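Local atomic coordinates of chorismate mutase (Corynebacterium glutamicum, PDB entry 5HUB), a protein that probably catalyses the rearrangement of chorismate to prephenate, the branch-point step of the shikimate pathway that leads toward phenylalanine and tyrosine. Residues 8-11 / 12-15; 62-65 / 66-69. All coordinates share one frame; numbering follows the deposited sequence.

Contact 1. Residues 8-11 / 12-15; sequences PLSD and AEIQ
The carboxylate of Glu13 has Leu9 over one face and Ser10 N at the OE1 edge, nearly in its plane. Leu9 CD2 supplies the cover and lies 3.8 Å from Glu13 CD. The two side chains cross at about a right angle, with the CD2 methyl over the carboxylate face. Ser10 OG is displaced toward the other side and touches the aliphatic part of the chain, 3.4 Å from Glu13 CG. Glu13 OE1 turns its anti lone pair to the backbone: Ser10 N donates to it over 2.9 Å, and the bond is nearly straight at 168°. A water also donates to this oxygen at 2.8 Å and bridges it to Pro8 O. Both bonds grip OE1 and lie near the carboxylate plane, which probably limits its rotation.

The return bond makes this a capping box. Ser10 is the N-cap of helix 11-42, and its OG accepts from Glu13 N at 3.0 Å. With OG set between the backbone N and the carbonyl carbon (chi1 72°), the hydroxyl reaches forward to the first turn. The negative group of Glu13 sits at the helix N-terminus, where the helix dipole probably favours it. Ordinary helical bonds begin here as well, with Ile14 N donating to Ser10 O and Gln15 N to Asp11 O.

Next to the box is a small apolar contact, Leu9 CB against Ile14 CG1 at 3.9 Å. Leu9 also packs on Ile42 of the second subunit. In the conformer described, Gln15 NE2 is hydrogen-bonded to Glu19, one turn further along the helix.

Contact 2. Residues 62-65 / 66-69; sequences IINQ and FREE
Arg67 leaves the helix with CG opposite its backbone N, then bends at chi3 (-60°), which folds the guanidinium back over the preceding turn. Asn64 has its CG opposite the carbonyl carbon instead, yet the two side chains run side by side and point the same way. Their ends meet in one short bond: Arg67 NH1 donates to Asn64 OD1 over 2.7 Å. OD1 lies at the edge of the guanidinium, close to its plane. The amide and guanidinium planes are 53° apart. NH1 also approaches OD1 tilted 30° from the carbonyl plane. A water closes the group. It donates to Asn64 OD1 and accepts from Arg67 NH2 at 2.9 Å. Ile63 CG2 lies over a face of the guanidinium at Arg67 NH2, 3.8 Å away, on the face that Ile63 O also covers.

On another side of the helix the contact is apolar. Ile62 CG2 lies 3.8 Å from Phe66 CE1, and both side chains point the same way. Ile62 O sits at the edge of the ring, 3.2 Å from Phe66 CD1. The buried ring continues onto Leu77 and Leu81 of helix 74-84 and onto Leu29 of the second subunit, as expected of the all-helical dimer of type II chorismate mutases.

In the conformer described, the Glu69 carboxylate forms salt bridges with Lys33 and Arg26 of the second subunit. Backbone bonds from residue i+4 to residue i run through the whole segment. The Asn64 amide oxygen takes both the guanidinium proton and the water proton, and the nearby positive charge probably polarises its carbonyl. Asn64 itself brings no formal charge to offset that of Arg67.

In the fold
Both contacts are local and lie largely at the surface, but they hold different helices. Contact 1 starts helix 11-42, about 30 Å from the centre of the chain, and none of its residues is buried. Contact 2 sits near the end of helix 49-70, about 10 Å from that centre, and one of its residues is buried. Their centres are 33 Å apart and they do not touch. Both have backbone bonds four residues apart. Contact 1 adds side-chain caps on backbone N-H groups, and contact 2 adds a side-chain to side-chain bond. Both reach the second subunit: contact 1 through a leucine, contact 2 through apolar packing and the charged partners of Glu69 there.

Contact 1. Residues 8-11 / 12-15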
loop_
_atom_site.group_PDB
_atom_site.type_symbol
_atom_site.label_atom_id
_atom_site.label_comp_id
_atom_site.label_asym_id
_atom_site.label_seq_id
_atom_site.Cartn_x
_atom_site.Cartn_y
_atom_site.Cartn_z
ATOM N N PRO A 8 -4.803 -1.518 -30.041
ATOM C CA PRO A 8 -5.155 -0.976 -28.724
ATOM C C PRO A 8 -6.249 -1.774 -28.026
ATOM O O PRO A 8 -6.996 -2.516 -28.666
ATOM C CB PRO A 8 -5.701 0.431 -29.042
ATOM C CG PRO A 8 -5.238 0.746 -30.430
ATOM C CD PRO A 8 -5.097 -0.576 -31.136
ATOM N N LEU A 9 -6.356 -1.613 -26.715
ATOM C CA LEU A 9 -7.285 -2.407 -25.959
ATOM C C LEU A 9 -8.725 -2.063 -26.252
ATOM O O LEU A 9 -9.107 -0.887 -26.408
ATOM C CB LEU A 9 -7.069 -2.247 -24.462
ATOM C CG LEU A 9 -5.716 -2.663 -23.902
ATOM C CD1 LEU A 9 -5.686 -2.295 -22.426
ATOM C CD2 LEU A 9 -5.476 -4.148 -24.125
ATOM N N SER A 10 -9.519 -3.105 -26.369
ATOM C CA SER A 10 -10.956 -2.951 -26.520
ATOM C C SER A 10 -11.583 -2.550 -25.186
ATOM O O SER A 10 -11.004 -2.733 -24.127
ATOM C CB SER A 10 -11.555 -4.259 -26.975
ATOM O OG SER A 10 -11.553 -5.210 -25.913
ATOM N N ASP A 11 -12.790 -2.009 -25.238
ATOM C CA ASP A 11 -13.545 -1.688 -24.005
ATOM C C ASP A 11 -13.714 -2.928 -23.159
ATOM O O ASP A 11 -13.596 -2.863 -21.923
ATOM C CB ASP A 11 -14.910 -1.085 -24.280
ATOM C CG ASP A 11 -14.860 0.288 -24.915
ATOM O OD1 ASP A 11 -13.795 0.918 -24.912
ATOM O OD2 ASP A 11 -15.944 0.708 -25.427
ATOM N N ALA A 12 -13.903 -4.084 -23.761
ATOM C CA ALA A 12 -14.016 -5.331 -23.006
ATOM C C ALA A 12 -12.708 -5.663 -22.268
ATOM O O ALA A 12 -12.728 -6.165 -21.125
ATOM C CB ALA A 12 -14.320 -6.483 -23.951
ATOM N N GLU A 13 -11.575 -5.512 -22.938
ATOM C CA GLU A 13 -10.263 -5.773 -22.277
ATOM C C GLU A 13 -10.057 -4.765 -21.129
ATOM O O GLU A 13 -9.609 -5.123 -20.039
ATOM C CB GLU A 13 -9.131 -5.740 -23.287
ATOM C CG GLU A 13 -9.112 -6.890 -24.278
ATOM C CD GLU A 13 -8.064 -6.694 -25.350
ATOM O OE1 GLU A 13 -8.101 -5.660 -26.040
ATOM O OE2 GLU A 13 -7.180 -7.567 -25.488
ATOM N N ILE A 14 -10.404 -3.509 -21.359
ATOM C CA ILE A 14 -10.267 -2.496 -20.274
ATOM C C ILE A 14 -11.163 -2.834 -19.108
ATOM O O ILE A 14 -10.699 -2.733 -17.935
ATOM C CB ILE A 14 -10.560 -1.087 -20.831
ATOM C CG1 ILE A 14 -9.508 -0.683 -21.845
ATOM C CG2 ILE A 14 -10.648 -0.063 -19.713
ATOM C CD1 ILE A 14 -9.913 0.466 -22.748
ATOM N N GLN A 15 -12.369 -3.299 -19.349
ATOM C CA GLN A 15 -13.330 -3.810 -18.394
ATOM C C GLN A 15 -12.706 -4.812 -17.447
ATOM O O GLN A 15 -12.821 -4.797 -16.154
ATOM C CB GLN A 15 -14.475 -4.505 -19.195
ATOM C CG GLN A 15 -15.504 -5.086 -18.254
ATOM C CD GLN A 15 -16.205 -3.993 -17.512
ATOM O OE1 GLN A 15 -16.498 -2.956 -18.125
ATOM N NE2 GLN A 15 -16.602 -4.233 -16.273
HETATM O O HOH W 1 -6.435 -5.296 -28.251
#

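Contact 2. Residues 62-65 / 66-69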
loop_
_atom_site.group_PDB
_atom_site.type_symbol
_atom_site.label_atom_id
_atom_site.label_comp_id
_atom_site.label_asym_id
_atom_site.label_seq_id
_atom_site.Cartn_x
_atom_site.Cartn_y
_atom_site.Cartn_z
ATOM N N ILE A 62 13.242 -1.076 5.651
ATOM C CA ILE A 62 11.906 -1.190 5.071
ATOM C C ILE A 62 11.755 -0.082 4.014
ATOM O O ILE A 62 11.281 -0.335 2.893
ATOM C CB ILE A 62 10.809 -1.103 6.156
ATOM C CG1 ILE A 62 10.920 -2.356 7.058
ATOM C CG2 ILE A 62 9.416 -0.942 5.478
ATOM C CD1 ILE A 62 10.052 -2.291 8.279
ATOM N N ILE A 63 12.102 1.135 4.341
ATOM C CA ILE A 63 12.018 2.263 3.409
ATOM C C ILE A 63 12.835 1.967 2.166
ATOM O O ILE A 63 12.397 2.141 1.041
ATOM C CB ILE A 63 12.420 3.590 4.110
ATOM C CG1 ILE A 63 11.382 3.954 5.161
ATOM C CG2 ILE A 63 12.674 4.684 3.100
ATOM C CD1 ILE A 63 11.847 4.964 6.215
ATOM N N ASN A 64 14.037 1.450 2.346
ATOM C CA ASN A 64 14.947 1.118 1.265
ATOM C C ASN A 64 14.380 0.003 0.413
ATOM O O ASN A 64 14.499 0.017 -0.811
ATOM C CB ASN A 64 16.341 0.707 1.760
ATOM C CG ASN A 64 17.155 1.873 2.306
ATOM O OD1 ASN A 64 16.856 3.041 2.055
ATOM N ND2 ASN A 64 18.217 1.557 3.019
ATOM N N GLN A 65 13.826 -1.016 1.044
ATOM C CA GLN A 65 13.204 -2.080 0.290
ATOM C C GLN A 65 12.077 -1.536 -0.600
ATOM O O GLN A 65 11.974 -1.905 -1.773
ATOM C CB GLN A 65 12.619 -3.138 1.224
ATOM C CG GLN A 65 11.776 -4.209 0.492
ATOM C CD GLN A 65 11.137 -5.176 1.439
ATOM O OE1 GLN A 65 11.126 -4.950 2.642
ATOM N NE2 GLN A 65 10.605 -6.266 0.922
ATOM N N PHE A 66 11.218 -0.736 -0.013
ATOM C CA PHE A 66 10.076 -0.204 -0.815
ATOM C C PHE A 66 10.616 0.670 -1.942
ATOM O O PHE A 66 10.119 0.555 -3.092
ATOM C CB PHE A 66 9.127 0.549 0.096
ATOM C CG PHE A 66 8.136 -0.323 0.812
ATOM C CD1 PHE A 66 8.518 -1.305 1.681
ATOM C CD2 PHE A 66 6.783 -0.212 0.531
ATOM C CE1 PHE A 66 7.617 -2.105 2.325
ATOM C CE2 PHE A 66 5.869 -1.043 1.136
ATOM C CZ PHE A 66 6.289 -1.991 2.048
ATOM N N ARG A 67 11.626 1.480 -1.730
ATOM C CA ARG A 67 12.220 2.277 -2.790
ATOM C C ARG A 67 12.773 1.381 -3.870
ATOM O O ARG A 67 12.581 1.633 -5.070
ATOM C CB ARG A 67 13.337 3.168 -2.213
ATOM C CG ARG A 67 13.883 4.121 -3.277
ATOM C CD ARG A 67 15.159 4.850 -2.869
ATOM N NE ARG A 67 14.953 5.668 -1.673
ATOM C CZ ARG A 67 15.360 5.356 -0.438
ATOM N NH1 ARG A 67 16.073 4.253 -0.186
ATOM N NH2 ARG A 67 15.090 6.183 0.566
ATOM N N GLU A 68 13.486 0.327 -3.507
ATOM C CA GLU A 68 14.114 -0.562 -4.492
ATOM C C GLU A 68 13.065 -1.281 -5.342
ATOM O O GLU A 68 13.281 -1.486 -6.542
ATOM C CB GLU A 68 15.018 -1.587 -3.825
ATOM C CG GLU A 68 16.271 -0.931 -3.320
ATOM C CD GLU A 68 17.012 -1.779 -2.299
ATOM O OE1 GLU A 68 16.829 -3.035 -2.271
ATOM O OE2 GLU A 68 17.838 -1.186 -1.537
ATOM N N GLU A 69 11.957 -1.662 -4.734
ATOM C CA GLU A 69 10.928 -2.455 -5.401
ATOM C C GLU A 69 9.974 -1.653 -6.264
ATOM O O GLU A 69 9.589 -2.129 -7.327
ATOM C CB GLU A 69 10.150 -3.261 -4.359
ATOM C CG GLU A 69 11.023 -4.165 -3.511
ATOM C CD GLU A 69 11.042 -5.609 -3.963
ATOM O OE1 GLU A 69 11.244 -5.866 -5.174
ATOM O OE2 GLU A 69 10.811 -6.482 -3.091
HETATM O O HOH W 2 16.324 5.456 3.127
#